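Local coordinates for protein reducing end xylose-releasing exo-oligoxylanase (Paenibacillus barengoltzii G22, PDB 5YXT) that probably trims xylo-oligosaccharides by releasing xylose from their reducing end, as a family 8 glycoside hydrolase acting in xylan breakdown, at residues C[11-16]-C[372-377]; C[270-275]-C[280-285]. All coordinates share one frame; numbering follows the deposited sequence.

Contact 1. Residues C[11-16]-C[372-377]; sequences GTYRNL and NYRIWM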
ATOM      1  N   GLY C  11     -13.991  26.198 -12.016  1.00 21.04           N
ATOM      2  CA  GLY C  11     -15.419  25.976 -12.046  1.00 22.00           C
ATOM      3  C   GLY C  11     -15.827  24.551 -12.338  1.00 22.55           C
ATOM      4  O   GLY C  11     -17.003  24.306 -12.608  1.00 23.64           O
ATOM      5  N   THR C  12     -14.899  23.604 -12.308  1.00 22.06           N
ATOM      6  CA  THR C  12     -15.205  22.209 -12.573  1.00 23.17           C
ATOM      7  C   THR C  12     -14.828  21.363 -11.370  1.00 25.11           C
ATOM      8  O   THR C  12     -13.843  21.641 -10.677  1.00 21.16           O
ATOM      9  CB  THR C  12     -14.475  21.688 -13.824  1.00 23.02           C
ATOM     10  OG1 THR C  12     -13.064  21.638 -13.574  1.00 25.93           O
ATOM     11  CG2 THR C  12     -14.759  22.601 -15.024  1.00 23.98           C
ATOM     12  N   TYR C  13     -15.617  20.320 -11.143  1.00 22.75           N
ATOM     13  CA  TYR C  13     -15.544  19.532  -9.924  1.00 24.18           C
ATOM     14  C   TYR C  13     -15.351  18.064 -10.253  1.00 25.67           C
ATOM     15  O   TYR C  13     -15.948  17.540 -11.195  1.00 25.09           O
ATOM     16  CB  TYR C  13     -16.809  19.731  -9.085  1.00 23.04           C
ATOM     17  CG  TYR C  13     -16.938  21.158  -8.626  1.00 22.50           C
ATOM     18  CD1 TYR C  13     -17.442  22.146  -9.473  1.00 20.48           C
ATOM     19  CD2 TYR C  13     -16.516  21.528  -7.363  1.00 19.75           C
ATOM     20  CE1 TYR C  13     -17.534  23.460  -9.058  1.00 21.21           C
ATOM     21  CE2 TYR C  13     -16.615  22.821  -6.939  1.00 18.26           C
ATOM     22  CZ  TYR C  13     -17.117  23.785  -7.783  1.00 20.79           C
ATOM     23  OH  TYR C  13     -17.194  25.076  -7.324  1.00 21.53           O
ATOM     24  N   ARG C  14     -14.509  17.415  -9.460  1.00 25.99           N
ATOM     25  CA  ARG C  14     -14.287  15.982  -9.571  1.00 27.42           C
ATOM     26  C   ARG C  14     -15.494  15.223  -9.028  1.00 26.57           C
ATOM     27  O   ARG C  14     -15.991  15.529  -7.942  1.00 24.23           O
ATOM     28  CB  ARG C  14     -13.018  15.627  -8.794  1.00 27.79           C
ATOM     29  CG  ARG C  14     -12.477  14.220  -8.924  1.00 33.93           C
ATOM     30  CD  ARG C  14     -10.933  14.193  -8.724  1.00 31.80           C
ATOM     31  NE  ARG C  14     -10.506  14.587  -7.380  1.00 34.28           N
ATOM     32  CZ  ARG C  14     -10.175  15.825  -7.036  1.00 29.36           C
ATOM     33  NH1 ARG C  14     -10.221  16.778  -7.946  1.00 30.08           N
ATOM     34  NH2 ARG C  14      -9.795  16.119  -5.787  1.00 25.62           N
ATOM     35  N   ASN C  15     -15.986  14.252  -9.792  1.00 24.61           N
ATOM     36  CA  ASN C  15     -16.957  13.279  -9.284  1.00 24.47           C
ATOM     37  C   ASN C  15     -16.133  12.059  -8.900  1.00 23.79           C
ATOM     38  O   ASN C  15     -15.931  11.148  -9.704  1.00 20.49           O
ATOM     39  CB  ASN C  15     -18.032  12.940 -10.314  1.00 26.69           C
ATOM     40  CG  ASN C  15     -19.063  11.944  -9.784  1.00 25.90           C
ATOM     41  OD1 ASN C  15     -18.805  11.206  -8.826  1.00 21.22           O
ATOM     42  ND2 ASN C  15     -20.237  11.912 -10.414  1.00 21.84           N
ATOM     43  N   LEU C  16     -15.647  12.061  -7.655  1.00 17.56           N
ATOM     44  CA  LEU C  16     -14.686  11.052  -7.226  1.00 20.00           C
ATOM     45  C   LEU C  16     -15.282   9.650  -7.286  1.00 17.92           C
ATOM     46  O   LEU C  16     -14.595   8.701  -7.670  1.00 19.97           O
ATOM     47  CB  LEU C  16     -14.189  11.365  -5.813  1.00 18.63           C
ATOM     48  CG  LEU C  16     -12.907  10.610  -5.443  1.00 21.19           C
ATOM     49  CD1 LEU C  16     -11.847  10.856  -6.491  1.00 26.85           C
ATOM     50  CD2 LEU C  16     -12.375  10.961  -4.043  1.00 20.67           C
ATOM     51  N   ASN C 372     -20.753  17.468  -6.033  1.00 18.43           N
ATOM     52  CA  ASN C 372     -21.939  18.286  -5.816  1.00 16.34           C
ATOM     53  C   ASN C 372     -21.829  19.207  -4.603  1.00 18.86           C
ATOM     54  O   ASN C 372     -22.842  19.760  -4.164  1.00 17.32           O
ATOM     55  CB  ASN C 372     -23.167  17.377  -5.690  1.00 17.05           C
ATOM     56  CG  ASN C 372     -23.575  16.801  -7.036  1.00 23.08           C
ATOM     57  OD1 ASN C 372     -23.840  17.558  -7.966  1.00 24.41           O
ATOM     58  ND2 ASN C 372     -23.592  15.471  -7.156  1.00 19.88           N
ATOM     59  N   TYR C 373     -20.633  19.389  -4.060  1.00 15.36           N
ATOM     60  CA  TYR C 373     -20.371  20.350  -2.989  1.00 15.53           C
ATOM     61  C   TYR C 373     -19.518  21.441  -3.642  1.00 14.78           C
ATOM     62  O   TYR C 373     -18.290  21.340  -3.697  1.00 15.43           O
ATOM     63  CB  TYR C 373     -19.669  19.658  -1.813  1.00 13.95           C
ATOM     64  CG  TYR C 373     -19.727  20.371  -0.477  1.00 15.70           C
ATOM     65  CD1 TYR C 373     -20.000  21.727  -0.388  1.00 15.74           C
ATOM     66  CD2 TYR C 373     -19.505  19.670   0.704  1.00 18.03           C
ATOM     67  CE1 TYR C 373     -20.034  22.368   0.839  1.00 18.62           C
ATOM     68  CE2 TYR C 373     -19.550  20.295   1.935  1.00 17.24           C
ATOM     69  CZ  TYR C 373     -19.802  21.647   1.999  1.00 20.17           C
ATOM     70  OH  TYR C 373     -19.833  22.263   3.237  1.00 18.89           O
ATOM     71  N   ARG C 374     -20.183  22.473  -4.155  1.00 15.04           N
ATOM     72  CA  ARG C 374     -19.582  23.418  -5.085  1.00 17.69           C
ATOM     73  C   ARG C 374     -19.545  24.838  -4.545  1.00 17.63           C
ATOM     74  O   ARG C 374     -20.259  25.198  -3.605  1.00 17.56           O
ATOM     75  CB  ARG C 374     -20.343  23.436  -6.407  1.00 16.14           C
ATOM     76  CG  ARG C 374     -20.474  22.064  -7.004  1.00 19.48           C
ATOM     77  CD  ARG C 374     -20.995  22.140  -8.407  1.00 21.41           C
ATOM     78  NE  ARG C 374     -21.072  20.816  -8.999  1.00 20.07           N
ATOM     79  CZ  ARG C 374     -20.964  20.587 -10.301  1.00 28.27           C
ATOM     80  NH1 ARG C 374     -20.770  21.603 -11.139  1.00 28.42           N
ATOM     81  NH2 ARG C 374     -21.046  19.345 -10.757  1.00 25.67           N
ATOM     82  N   ILE C 375     -18.696  25.643  -5.189  1.00 18.43           N
ATOM     83  CA  ILE C 375     -18.627  27.079  -4.964  1.00 17.92           C
ATOM     84  C   ILE C 375     -19.608  27.727  -5.928  1.00 20.18           C
ATOM     85  O   ILE C 375     -19.437  27.659  -7.149  1.00 20.31           O
ATOM     86  CB  ILE C 375     -17.210  27.624  -5.176  1.00 17.34           C
ATOM     87  CG1 ILE C 375     -16.239  26.980  -4.184  1.00 17.50           C
ATOM     88  CG2 ILE C 375     -17.210  29.135  -5.039  1.00 18.51           C
ATOM     89  CD1 ILE C 375     -14.762  27.149  -4.554  1.00 16.03           C
ATOM     90  N   TRP C 376     -20.645  28.339  -5.380  1.00 18.80           N
ATOM     91  CA  TRP C 376     -21.685  28.956  -6.188  1.00 19.35           C
ATOM     92  C   TRP C 376     -21.302  30.414  -6.401  1.00 19.81           C
ATOM     93  O   TRP C 376     -21.293  31.205  -5.453  1.00 17.22           O
ATOM     94  CB  TRP C 376     -23.039  28.782  -5.512  1.00 16.99           C
ATOM     95  CG  TRP C 376     -23.379  27.358  -5.539  1.00 18.93           C
ATOM     96  CD1 TRP C 376     -23.302  26.471  -4.502  1.00 19.08           C
ATOM     97  CD2 TRP C 376     -23.752  26.603  -6.691  1.00 16.86           C
ATOM     98  NE1 TRP C 376     -23.648  25.211  -4.936  1.00 18.54           N
ATOM     99  CE2 TRP C 376     -23.933  25.268  -6.277  1.00 20.17           C
ATOM    100  CE3 TRP C 376     -23.985  26.931  -8.031  1.00 21.33           C
ATOM    101  CZ2 TRP C 376     -24.320  24.253  -7.163  1.00 18.96           C
ATOM    102  CZ3 TRP C 376     -24.366  25.930  -8.904  1.00 22.08           C
ATOM    103  CH2 TRP C 376     -24.538  24.606  -8.465  1.00 21.80           C
ATOM    104  N   MET C 377     -20.956  30.764  -7.691  1.00 18.92           N
ATOM    105  CA  MET C 377     -20.375  32.057  -8.011  1.00 21.09           C
ATOM    106  C   MET C 377     -21.465  33.093  -8.278  1.00 21.03           C
ATOM    107  O   MET C 377     -22.575  32.744  -8.694  1.00 21.27           O
ATOM    108  CB  MET C 377     -19.469  31.939  -9.236  1.00 24.13           C
ATOM    109  CG  MET C 377     -18.274  31.030  -9.033  1.00 25.78           C
ATOM    110  SD  MET C 377     -17.114  31.742  -7.854  1.00 26.56           S
ATOM    111  CE  MET C 377     -16.439  33.112  -8.819  1.00 24.41           C
TER
HETATM  112  O   HOH W   1     -17.279  26.995  -8.911  1.00 26.76           O
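The aliphatic part of R374 lies across one face of the Y13 ring: CG stands 3.7 Å from the ring centroid and only 4° off the normal, a CH-pi contact almost exactly over the centre. This is the tight part of the contact. Arginine suits the place because its chain, extended from CG to NE, offers methylenes to the ring before its charge begins; CD continues the overlap at 3.7 Å from Y13 CD1, while R374 CB meets Y13 CZ at 3.5 Å. The Y13 ring sits beside its own backbone N and sends the hydroxyl toward segment 372-377. There I375 N donates to Y13 OH over 2.7 Å, at an N-H...O angle of 158°, and I375 CB packs against the same oxygen. I375 is a buried aliphatic residue resting on L204 and W208 of helix 199-208.

The packing slackens toward the end of R374: the guanidinium continues over the same face near Y13 CD1, its plane 31° from the ring, and its NE is held by the carbonyl of G371. At the opposite end of the ring, a water joins Y13 OH to I375 O, to which it donates at 2.9 Å. A phenylalanine in place of Y13 would keep the ring beneath R374 but would probably leave the I375 N-H and this water without their shared partner.

The contact joins the loop after helix 7-10 to the one after helix 355-369, on a fold that in family 8 is an (alpha/alpha)6 barrel. One tyrosine thus presents a face to the methylenes of a charged side chain and a hydroxyl to a backbone amide, so the two loops, neither with regular structure, are joined by both packing and directional polar bonding.

Contact 2. Residues C[270-275]-C[280-285]; sequences GLDWEW and PWQREA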
ATOM      1  N   GLY C 270      -9.921  17.681   2.768  1.00 13.78           N
ATOM      2  CA  GLY C 270     -10.345  17.198   1.468  1.00 13.28           C
ATOM      3  C   GLY C 270     -11.068  18.270   0.675  1.00 15.69           C
ATOM      4  O   GLY C 270     -10.823  18.436  -0.524  1.00 15.06           O
ATOM      5  N   LEU C 271     -11.954  19.029   1.335  1.00 12.55           N
ATOM      6  CA  LEU C 271     -12.729  20.027   0.594  1.00 14.77           C
ATOM      7  C   LEU C 271     -11.872  21.227   0.218  1.00 16.17           C
ATOM      8  O   LEU C 271     -11.979  21.734  -0.906  1.00 16.64           O
ATOM      9  CB  LEU C 271     -13.961  20.479   1.377  1.00 14.90           C
ATOM     10  CG  LEU C 271     -14.973  21.273   0.538  1.00 14.17           C
ATOM     11  CD1 LEU C 271     -15.462  20.456  -0.642  1.00 15.79           C
ATOM     12  CD2 LEU C 271     -16.158  21.791   1.349  1.00 15.75           C
ATOM     13  N   ASP C 272     -11.005  21.684   1.128  1.00 13.45           N
ATOM     14  CA  ASP C 272     -10.086  22.765   0.778  1.00 14.08           C
ATOM     15  C   ASP C 272      -9.189  22.366  -0.383  1.00 15.82           C
ATOM     16  O   ASP C 272      -8.973  23.157  -1.311  1.00 15.31           O
ATOM     17  CB  ASP C 272      -9.237  23.160   1.986  1.00 13.85           C
ATOM     18  CG  ASP C 272      -8.374  24.393   1.719  1.00 16.22           C
ATOM     19  OD1 ASP C 272      -8.836  25.335   1.038  1.00 16.38           O
ATOM     20  OD2 ASP C 272      -7.220  24.421   2.184  1.00 21.28           O
ATOM     21  N   TRP C 273      -8.652  21.142  -0.348  1.00 14.63           N
ATOM     22  CA  TRP C 273      -7.784  20.711  -1.433  1.00 16.08           C
ATOM     23  C   TRP C 273      -8.544  20.690  -2.751  1.00 16.36           C
ATOM     24  O   TRP C 273      -8.044  21.179  -3.772  1.00 14.90           O
ATOM     25  CB  TRP C 273      -7.166  19.343  -1.162  1.00 15.70           C
ATOM     26  CG  TRP C 273      -6.268  18.991  -2.316  1.00 16.85           C
ATOM     27  CD1 TRP C 273      -6.553  18.155  -3.362  1.00 21.38           C
ATOM     28  CD2 TRP C 273      -4.978  19.542  -2.586  1.00 20.06           C
ATOM     29  NE1 TRP C 273      -5.501  18.132  -4.251  1.00 18.78           N
ATOM     30  CE2 TRP C 273      -4.523  18.978  -3.799  1.00 22.46           C
ATOM     31  CE3 TRP C 273      -4.155  20.452  -1.918  1.00 19.33           C
ATOM     32  CZ2 TRP C 273      -3.284  19.294  -4.350  1.00 22.62           C
ATOM     33  CZ3 TRP C 273      -2.918  20.767  -2.472  1.00 20.42           C
ATOM     34  CH2 TRP C 273      -2.498  20.185  -3.673  1.00 21.65           C
ATOM     35  N   GLU C 274      -9.760  20.135  -2.753  1.00 13.60           N
ATOM     36  CA  GLU C 274     -10.531  20.107  -3.992  1.00 18.27           C
ATOM     37  C   GLU C 274     -10.853  21.515  -4.481  1.00 16.75           C
ATOM     38  O   GLU C 274     -10.771  21.784  -5.682  1.00 14.76           O
ATOM     39  CB  GLU C 274     -11.820  19.291  -3.821  1.00 16.58           C
ATOM     40  CG  GLU C 274     -12.873  19.495  -4.935  1.00 14.33           C
ATOM     41  CD  GLU C 274     -12.485  18.893  -6.303  1.00 21.84           C
ATOM     42  OE1 GLU C 274     -11.304  18.535  -6.531  1.00 18.72           O
ATOM     43  OE2 GLU C 274     -13.382  18.788  -7.176  1.00 24.50           O
ATOM     44  N   TRP C 275     -11.207  22.429  -3.572  1.00 12.88           N
ATOM     45  CA  TRP C 275     -11.643  23.761  -3.996  1.00 14.84           C
ATOM     46  C   TRP C 275     -10.482  24.671  -4.360  1.00 16.23           C
ATOM     47  O   TRP C 275     -10.631  25.522  -5.245  1.00 17.54           O
ATOM     48  CB  TRP C 275     -12.457  24.458  -2.902  1.00 14.94           C
ATOM     49  CG  TRP C 275     -13.901  24.049  -2.827  1.00 12.94           C
ATOM     50  CD1 TRP C 275     -14.510  23.043  -3.519  1.00 15.17           C
ATOM     51  CD2 TRP C 275     -14.902  24.631  -1.995  1.00 11.61           C
ATOM     52  NE1 TRP C 275     -15.833  22.966  -3.166  1.00 14.75           N
ATOM     53  CE2 TRP C 275     -16.096  23.929  -2.225  1.00 16.02           C
ATOM     54  CE3 TRP C 275     -14.900  25.674  -1.063  1.00 13.19           C
ATOM     55  CZ2 TRP C 275     -17.282  24.244  -1.565  1.00 16.81           C
ATOM     56  CZ3 TRP C 275     -16.075  25.988  -0.411  1.00 16.78           C
ATOM     57  CH2 TRP C 275     -17.250  25.281  -0.665  1.00 14.88           C
ATOM     58  N   PRO C 280      -0.027  21.547  -0.304  1.00 21.71           N
ATOM     59  CA  PRO C 280       0.224  20.110  -0.520  1.00 19.34           C
ATOM     60  C   PRO C 280       0.368  19.316   0.771  1.00 17.78           C
ATOM     61  O   PRO C 280       0.154  18.100   0.764  1.00 17.14           O
ATOM     62  CB  PRO C 280       1.527  20.096  -1.333  1.00 24.23           C
ATOM     63  CG  PRO C 280       1.691  21.501  -1.856  1.00 24.17           C
ATOM     64  CD  PRO C 280       1.028  22.403  -0.871  1.00 23.64           C
ATOM     65  N   TRP C 281       0.693  19.974   1.882  1.00 18.15           N
ATOM     66  CA  TRP C 281       0.734  19.290   3.168  1.00 18.15           C
ATOM     67  C   TRP C 281      -0.581  18.595   3.477  1.00 17.59           C
ATOM     68  O   TRP C 281      -0.585  17.542   4.121  1.00 16.01           O
ATOM     69  CB  TRP C 281       1.075  20.290   4.271  1.00 17.86           C
ATOM     70  CG  TRP C 281       0.952  19.728   5.649  1.00 20.04           C
ATOM     71  CD1 TRP C 281       1.933  19.113   6.376  1.00 24.32           C
ATOM     72  CD2 TRP C 281      -0.215  19.740   6.478  1.00 19.21           C
ATOM     73  NE1 TRP C 281       1.440  18.724   7.598  1.00 21.97           N
ATOM     74  CE2 TRP C 281       0.125  19.102   7.688  1.00 19.73           C
ATOM     75  CE3 TRP C 281      -1.518  20.213   6.305  1.00 20.65           C
ATOM     76  CZ2 TRP C 281      -0.786  18.938   8.732  1.00 20.58           C
ATOM     77  CZ3 TRP C 281      -2.430  20.050   7.347  1.00 20.76           C
ATOM     78  CH2 TRP C 281      -2.056  19.411   8.543  1.00 19.27           C
ATOM     79  N   GLN C 282      -1.703  19.165   3.027  1.00 15.43           N
ATOM     80  CA  GLN C 282      -3.004  18.554   3.290  1.00 17.74           C
ATOM     81  C   GLN C 282      -3.067  17.113   2.786  1.00 18.75           C
ATOM     82  O   GLN C 282      -3.662  16.252   3.442  1.00 19.68           O
ATOM     83  CB  GLN C 282      -4.117  19.401   2.665  1.00 13.23           C
ATOM     84  CG  GLN C 282      -4.157  20.813   3.241  1.00 18.67           C
ATOM     85  CD  GLN C 282      -5.210  21.686   2.605  1.00 20.98           C
ATOM     86  OE1 GLN C 282      -5.700  21.399   1.512  1.00 20.14           O
ATOM     87  NE2 GLN C 282      -5.567  22.767   3.291  1.00 20.56           N
ATOM     88  N   ARG C 283      -2.467  16.827   1.625  1.00 17.27           N
ATOM     89  CA  ARG C 283      -2.468  15.449   1.128  1.00 17.61           C
ATOM     90  C   ARG C 283      -1.685  14.525   2.050  1.00 19.41           C
ATOM     91  O   ARG C 283      -2.107  13.390   2.303  1.00 18.48           O
ATOM     92  CB  ARG C 283      -1.918  15.405  -0.304  1.00 21.02           C
ATOM     93  CG  ARG C 283      -2.405  16.600  -1.093  1.00 22.37           C
ATOM     94  CD  ARG C 283      -2.176  16.515  -2.605  1.00 27.27           C
ATOM     95  NE  ARG C 283      -2.480  15.210  -3.172  1.00 28.89           N
ATOM     96  CZ  ARG C 283      -3.678  14.881  -3.603  1.00 32.68           C
ATOM     97  NH1 ARG C 283      -4.612  15.784  -3.484  1.00 45.12           N
ATOM     98  NH2 ARG C 283      -3.931  13.699  -4.151  1.00 37.04           N
ATOM     99  N   GLU C 284      -0.562  15.004   2.585  1.00 18.85           N
ATOM    100  CA  GLU C 284       0.194  14.194   3.530  1.00 22.28           C
ATOM    101  C   GLU C 284      -0.602  13.945   4.809  1.00 19.91           C
ATOM    102  O   GLU C 284      -0.603  12.826   5.336  1.00 16.54           O
ATOM    103  CB  GLU C 284       1.528  14.864   3.848  1.00 24.16           C
ATOM    104  CG  GLU C 284       2.593  14.631   2.794  1.00 33.69           C
ATOM    105  CD  GLU C 284       3.869  14.062   3.386  1.00 47.21           C
ATOM    106  OE1 GLU C 284       3.798  12.993   4.039  1.00 44.17           O
ATOM    107  OE2 GLU C 284       4.942  14.679   3.195  1.00 54.73           O
ATOM    108  N   ALA C 285      -1.300  14.971   5.312  1.00 16.64           N
ATOM    109  CA  ALA C 285      -2.068  14.802   6.543  1.00 16.98           C
ATOM    110  C   ALA C 285      -3.226  13.828   6.346  1.00 16.40           C
ATOM    111  O   ALA C 285      -3.481  12.979   7.206  1.00 14.70           O
ATOM    112  CB  ALA C 285      -2.582  16.160   7.037  1.00 18.04           C
TER
HETATM  113  O   HOH W   2      -6.119  23.523  -0.201  1.00 18.93           O
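D272 meets Q282 through a single, nearly straight hydrogen bond: Q282 NE2 donates to D272 OD2 over 2.6 Å, at 172°. The carboxylate receives it on its anti lone pair, and OD2 lies almost in the amide plane, although the two flat groups are turned 66° apart. With CG anti to the backbone N, the D272 carboxylate reaches this spot, where R225 also forms a salt bridge to OD2; an acid suits a site with both these donors. A water donates to Q282 OE1 at 2.8 Å and, as a weak third donor, to D272 OD2, bridging two acceptors that cannot bond each other.

Helices 263-276 and 281-294 form an alpha-alpha hairpin, their short segments roughly antiparallel at 146° and 9.9 Å apart, a pairing consistent with the (alpha/alpha)6 barrel of family 8.

One residue on, W273 fills the gap between the helices, a place for a broad, flat side chain. Q282 OE1 lies in the ring plane at its edge, and P280 N approaches W273 CZ3 at 3.7 Å. Over one face comes R283, its CD 3.7 Å from the centroid of the six-membered ring. Bent at chi3, the arginine brings CZ off-centre toward the five-membered ring, a doubtful cation-pi contact, since NH1 is modelled implausibly close to the indole NE1, another donor. NE1 has its acceptor in the E3 carbonyl, while D342 of the second subunit packs against W273.

Overall arrangement
From the N terminus, the chain leaves helix 7-10 through 11-16, runs on through most of the fold, and returns in 372-377, after helix 355-369, so that contact 1 closes a loop of some 355 residues. Contact 2 closes a very short one, the turn between helices 263-276 and 281-294, and lies wholly within that long loop without crossing it. Their centres are about 15 Å apart, yet they touch: R14 forms a salt bridge to E274, W275 probably hydrogen-bonds to the carbonyl of Y373, and I375 packs on the W275 indole. Helix 263-276 thus pairs with its neighbour while also contacting segments near both ends of the chain.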